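Sex comb on midleg CG9495-PA (Drosophila melanogaster, PDB 1PK1) probably acts in Polycomb-group gene silencing, its SAM domain serving as a protein-protein interaction module that self-associates and binds partner SAM domains. Local coordinates at residues 15-26 with 40-51. The protein carries 2 engineered substitutions. Numbering follows the deposited sequence.
Sequences IDWTIEEVIQYI and FRKHEIDGKALL
In this SAM-domain helix bundle, helix 19-29 lies against the 43-46 turn joining helices 37-42 and 47-51, and Val22 is wedged into the join. Its CG1, anti to the backbone N (chi1 166°), reaches Leu50 CD1 at 3.7 Å and the edge of the Phe40 ring, while CG2 packs on the Asp46-Gly47 backbone; a compact beta-branched residue suits this tight, buried site. Ile19 covers the turn: its CD1 sits 3.5 Å from Glu44 CA, where a Schellman motif ends helix 37-42. Ile45 O, buried without a conventional hydrogen-bond partner, receives a CA-H...O contact from Ile19 CA (3.5 Å). Cutting Ile19 to an alanine removes CD1 and CG2 and would probably leave Glu44 CA and the Arg41 backbone without apolar cover. Arg41 grips Glu20 side-on, NE to OE2 at 3.0 Å and NH2 to OE1 at 3.2 Å, carboxylate and guanidinium planes 23° apart; Ile23 CD1 lies over the guanidinium centre. Gly47 N donates to Trp17 O (2.8 Å); glycine suits because a CB would clash with Trp17 N. Thr18, in a capping box with Glu21, N-caps helix 19-29; Asp46 OD1, accepting from Ala49 N, N-caps helix 47-51. The axes of segments 19-26 and 47-51 run 49° apart, 9.4 Å at closest. Helix 66-79 backs Phe40 through Ile72 and Leu50 through Val76, and Asp38 gives Arg41 a second salt bridge.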
loop_
_atom_site.group_PDB
_atom_site.type_symbol
_atom_site.label_atom_id
_atom_site.label_comp_id
_atom_site.label_asym_id
_atom_site.label_seq_id
_atom_site.Cartn_x
_atom_site.Cartn_y
_atom_site.Cartn_z
ATOM N N ILE B 15 2.825 6.193 -20.588
ATOM C CA ILE B 15 1.703 7.027 -21.013
ATOM C C ILE B 15 0.865 6.442 -22.156
ATOM O O ILE B 15 -0.307 6.786 -22.306
ATOM C CB ILE B 15 2.177 8.441 -21.428
ATOM C CG1 ILE B 15 0.959 9.332 -21.705
ATOM C CG2 ILE B 15 3.072 8.352 -22.659
ATOM C CD1 ILE B 15 1.295 10.750 -22.121
ATOM N N ASP B 16 1.459 5.557 -22.950
ATOM C CA ASP B 16 0.752 4.949 -24.076
ATOM C C ASP B 16 0.293 3.524 -23.792
ATOM O O ASP B 16 -0.126 2.803 -24.700
ATOM C CB ASP B 16 1.647 4.953 -25.318
ATOM C CG ASP B 16 2.094 6.345 -25.709
ATOM O OD1 ASP B 16 1.223 7.222 -25.889
ATOM O OD2 ASP B 16 3.317 6.563 -25.843
ATOM N N TRP B 17 0.368 3.114 -22.531
ATOM C CA TRP B 17 -0.034 1.768 -22.154
ATOM C C TRP B 17 -1.535 1.542 -22.196
ATOM O O TRP B 17 -2.316 2.441 -21.907
ATOM C CB TRP B 17 0.462 1.439 -20.748
ATOM C CG TRP B 17 1.939 1.230 -20.650
ATOM C CD1 TRP B 17 2.835 1.186 -21.678
ATOM C CD2 TRP B 17 2.686 0.994 -19.454
ATOM N NE1 TRP B 17 4.098 0.933 -21.196
ATOM C CE2 TRP B 17 4.034 0.810 -19.832
ATOM C CE3 TRP B 17 2.347 0.915 -18.096
ATOM C CZ2 TRP B 17 5.045 0.556 -18.901
ATOM C CZ3 TRP B 17 3.350 0.661 -17.170
ATOM C CH2 TRP B 17 4.686 0.483 -17.578
ATOM N N THR B 18 -1.922 0.324 -22.559
ATOM C CA THR B 18 -3.325 -0.059 -22.604
ATOM C C THR B 18 -3.651 -0.532 -21.195
ATOM O O THR B 18 -2.751 -0.663 -20.366
ATOM C CB THR B 18 -3.557 -1.243 -23.549
ATOM O OG1 THR B 18 -2.856 -2.389 -23.049
ATOM C CG2 THR B 18 -3.058 -0.912 -24.957
ATOM N N ILE B 19 -4.927 -0.790 -20.928
ATOM C CA ILE B 19 -5.338 -1.278 -19.621
ATOM C C ILE B 19 -4.615 -2.589 -19.293
ATOM O O ILE B 19 -4.129 -2.778 -18.176
ATOM C CB ILE B 19 -6.871 -1.519 -19.579
ATOM C CG1 ILE B 19 -7.610 -0.179 -19.689
ATOM C CG2 ILE B 19 -7.247 -2.267 -18.303
ATOM C CD1 ILE B 19 -9.117 -0.311 -19.901
ATOM N N GLU B 20 -4.528 -3.497 -20.262
ATOM C CA GLU B 20 -3.853 -4.765 -20.003
ATOM C C GLU B 20 -2.356 -4.588 -19.738
ATOM O O GLU B 20 -1.778 -5.309 -18.924
ATOM C CB GLU B 20 -4.072 -5.743 -21.159
ATOM C CG GLU B 20 -5.500 -6.279 -21.255
ATOM C CD GLU B 20 -6.028 -6.796 -19.918
ATOM O OE1 GLU B 20 -5.272 -7.471 -19.187
ATOM O OE2 GLU B 20 -7.207 -6.534 -19.605
ATOM N N GLU B 21 -1.734 -3.631 -20.415
ATOM C CA GLU B 21 -0.309 -3.376 -20.211
ATOM C C GLU B 21 -0.068 -2.839 -18.800
ATOM O O GLU B 21 0.940 -3.162 -18.177
ATOM C CB GLU B 21 0.219 -2.390 -21.252
ATOM C CG GLU B 21 0.309 -2.993 -22.663
ATOM C CD GLU B 21 0.873 -2.026 -23.683
ATOM O OE1 GLU B 21 0.311 -0.921 -23.835
ATOM O OE2 GLU B 21 1.882 -2.370 -24.338
ATOM N N VAL B 22 -0.992 -2.018 -18.307
ATOM C CA VAL B 22 -0.879 -1.472 -16.951
ATOM C C VAL B 22 -1.009 -2.607 -15.939
ATOM O O VAL B 22 -0.266 -2.675 -14.951
ATOM C CB VAL B 22 -1.987 -0.426 -16.666
ATOM C CG1 VAL B 22 -2.060 -0.125 -15.173
ATOM C CG2 VAL B 22 -1.702 0.857 -17.440
ATOM N N ILE B 23 -1.962 -3.500 -16.178
ATOM C CA ILE B 23 -2.167 -4.624 -15.282
ATOM C C ILE B 23 -0.955 -5.553 -15.296
ATOM O O ILE B 23 -0.554 -6.068 -14.256
ATOM C CB ILE B 23 -3.444 -5.396 -15.662
ATOM C CG1 ILE B 23 -4.659 -4.497 -15.391
ATOM C CG2 ILE B 23 -3.526 -6.703 -14.873
ATOM C CD1 ILE B 23 -5.997 -5.112 -15.750
ATOM N N GLN B 24 -0.372 -5.760 -16.471
ATOM C CA GLN B 24 0.812 -6.610 -16.586
ATOM C C GLN B 24 1.976 -5.988 -15.807
ATOM O O GLN B 24 2.753 -6.698 -15.167
ATOM C CB GLN B 24 1.202 -6.783 -18.057
ATOM C CG GLN B 24 2.535 -7.496 -18.273
ATOM C CD GLN B 24 2.531 -8.933 -17.780
ATOM O OE1 GLN B 24 3.581 -9.574 -17.699
ATOM N NE2 GLN B 24 1.350 -9.449 -17.453
ATOM N N TYR B 25 2.094 -4.661 -15.861
ATOM C CA TYR B 25 3.160 -3.968 -15.138
ATOM C C TYR B 25 2.996 -4.177 -13.636
ATOM O O TYR B 25 3.928 -4.595 -12.942
ATOM C CB TYR B 25 3.142 -2.466 -15.449
ATOM C CG TYR B 25 4.040 -1.661 -14.539
ATOM C CD1 TYR B 25 5.414 -1.901 -14.501
ATOM C CD2 TYR B 25 3.518 -0.682 -13.690
ATOM C CE1 TYR B 25 6.244 -1.198 -13.648
ATOM C CE2 TYR B 25 4.349 0.034 -12.825
ATOM C CZ TYR B 25 5.712 -0.235 -12.813
ATOM O OH TYR B 25 6.558 0.439 -11.969
ATOM N N ILE B 26 1.802 -3.886 -13.131
ATOM C CA ILE B 26 1.534 -4.051 -11.711
ATOM C C ILE B 26 1.766 -5.492 -11.260
ATOM O O ILE B 26 2.514 -5.744 -10.320
ATOM C CB ILE B 26 0.078 -3.670 -11.365
ATOM C CG1 ILE B 26 -0.196 -2.211 -11.748
ATOM C CG2 ILE B 26 -0.172 -3.886 -9.879
ATOM C CD1 ILE B 26 0.630 -1.201 -10.989
ATOM N N PHE B 40 -8.839 -2.810 -11.846
ATOM C CA PHE B 40 -8.184 -1.940 -12.811
ATOM C C PHE B 40 -8.926 -1.990 -14.141
ATOM O O PHE B 40 -9.033 -0.982 -14.839
ATOM C CB PHE B 40 -6.718 -2.343 -12.993
ATOM C CG PHE B 40 -5.804 -1.724 -11.979
ATOM C CD1 PHE B 40 -5.984 -1.974 -10.622
ATOM C CD2 PHE B 40 -4.805 -0.841 -12.375
ATOM C CE1 PHE B 40 -5.185 -1.348 -9.668
ATOM C CE2 PHE B 40 -3.998 -0.207 -11.434
ATOM C CZ PHE B 40 -4.188 -0.459 -10.077
ATOM N N ARG B 41 -9.454 -3.161 -14.484
ATOM C CA ARG B 41 -10.219 -3.300 -15.720
ATOM C C ARG B 41 -11.532 -2.527 -15.577
ATOM O O ARG B 41 -11.929 -1.785 -16.481
ATOM C CB ARG B 41 -10.507 -4.777 -16.009
ATOM C CG ARG B 41 -9.247 -5.598 -16.203
ATOM C CD ARG B 41 -9.526 -6.996 -16.741
ATOM N NE ARG B 41 -8.281 -7.700 -17.054
ATOM C CZ ARG B 41 -7.488 -8.268 -16.150
ATOM N NH1 ARG B 41 -7.801 -8.234 -14.863
ATOM N NH2 ARG B 41 -6.366 -8.858 -16.535
ATOM N N LYS B 42 -12.184 -2.699 -14.430
ATOM C CA LYS B 42 -13.451 -2.034 -14.123
ATOM C C LYS B 42 -13.316 -0.512 -14.218
ATOM O O LYS B 42 -14.181 0.165 -14.783
ATOM C CB LYS B 42 -13.904 -2.426 -12.710
ATOM C CG LYS B 42 -15.173 -1.743 -12.204
ATOM C CD LYS B 42 -16.429 -2.296 -12.847
ATOM C CE LYS B 42 -17.671 -1.786 -12.123
ATOM N NZ LYS B 42 -18.922 -2.216 -12.799
ATOM N N HIS B 43 -12.227 0.024 -13.674
ATOM C CA HIS B 43 -12.000 1.464 -13.696
ATOM C C HIS B 43 -11.298 1.958 -14.954
ATOM O O HIS B 43 -11.012 3.155 -15.089
ATOM C CB HIS B 43 -11.241 1.878 -12.430
ATOM C CG HIS B 43 -12.101 1.875 -11.207
ATOM N ND1 HIS B 43 -12.810 2.986 -10.794
ATOM C CD2 HIS B 43 -12.454 0.873 -10.368
ATOM C CE1 HIS B 43 -13.563 2.665 -9.758
ATOM N NE2 HIS B 43 -13.366 1.388 -9.479
ATOM N N GLU B 44 -11.045 1.031 -15.876
ATOM C CA GLU B 44 -10.406 1.339 -17.152
ATOM C C GLU B 44 -9.116 2.116 -16.949
ATOM O O GLU B 44 -8.907 3.173 -17.543
ATOM C CB GLU B 44 -11.379 2.132 -18.033
ATOM C CG GLU B 44 -12.575 1.310 -18.492
ATOM C CD GLU B 44 -13.735 2.160 -18.998
ATOM O OE1 GLU B 44 -13.518 3.329 -19.380
ATOM O OE2 GLU B 44 -14.869 1.643 -19.018
ATOM N N ILE B 45 -8.238 1.565 -16.120
ATOM C CA ILE B 45 -6.972 2.216 -15.824
ATOM C C ILE B 45 -5.924 1.914 -16.888
ATOM O O ILE B 45 -5.227 0.901 -16.826
ATOM C CB ILE B 45 -6.449 1.780 -14.426
ATOM C CG1 ILE B 45 -7.510 2.084 -13.360
ATOM C CG2 ILE B 45 -5.161 2.524 -14.078
ATOM C CD1 ILE B 45 -7.919 3.545 -13.281
ATOM N N ASP B 46 -5.841 2.785 -17.889
ATOM C CA ASP B 46 -4.849 2.616 -18.934
ATOM C C ASP B 46 -3.639 3.441 -18.515
ATOM O O ASP B 46 -3.608 3.973 -17.404
ATOM C CB ASP B 46 -5.402 3.090 -20.285
ATOM C CG ASP B 46 -5.667 4.584 -20.326
ATOM O OD1 ASP B 46 -5.852 5.207 -19.262
ATOM O OD2 ASP B 46 -5.711 5.134 -21.445
ATOM N N GLY B 47 -2.645 3.531 -19.392
ATOM C CA GLY B 47 -1.445 4.290 -19.081
ATOM C C GLY B 47 -1.703 5.696 -18.570
ATOM O O GLY B 47 -1.192 6.079 -17.521
ATOM N N LYS B 48 -2.493 6.476 -19.303
ATOM C CA LYS B 48 -2.784 7.842 -18.880
ATOM C C LYS B 48 -3.446 7.886 -17.508
ATOM O O LYS B 48 -3.122 8.739 -16.687
ATOM C CB LYS B 48 -3.690 8.548 -19.891
ATOM C CG LYS B 48 -3.926 10.009 -19.543
ATOM C CD LYS B 48 -4.932 10.672 -20.464
ATOM C CE LYS B 48 -4.963 12.176 -20.226
ATOM N NZ LYS B 48 -5.168 12.511 -18.787
ATOM N N ALA B 49 -4.379 6.970 -17.268
ATOM C CA ALA B 49 -5.079 6.915 -15.991
ATOM C C ALA B 49 -4.144 6.505 -14.848
ATOM O O ALA B 49 -4.229 7.039 -13.743
ATOM C CB ALA B 49 -6.255 5.945 -16.085
ATOM N N LEU B 50 -3.250 5.559 -15.121
ATOM C CA LEU B 50 -2.310 5.089 -14.100
ATOM C C LEU B 50 -1.480 6.236 -13.526
ATOM O O LEU B 50 -1.359 6.398 -12.310
ATOM C CB LEU B 50 -1.367 4.047 -14.698
ATOM C CG LEU B 50 -0.379 3.408 -13.720
ATOM C CD1 LEU B 50 -1.144 2.535 -12.717
ATOM C CD2 LEU B 50 0.635 2.568 -14.491
ATOM N N LEU B 51 -0.904 7.033 -14.415
ATOM C CA LEU B 51 -0.067 8.149 -14.003
ATOM C C LEU B 51 -0.856 9.224 -13.264
ATOM O O LEU B 51 -0.279 10.060 -12.564
ATOM C CB LEU B 51 0.617 8.748 -15.232
ATOM C CG LEU B 51 1.453 7.752 -16.042
ATOM C CD1 LEU B 51 1.978 8.420 -17.303
ATOM C CD2 LEU B 51 2.600 7.230 -15.187
HETATM O O HOH W 1 -2.533 5.070 -22.216
#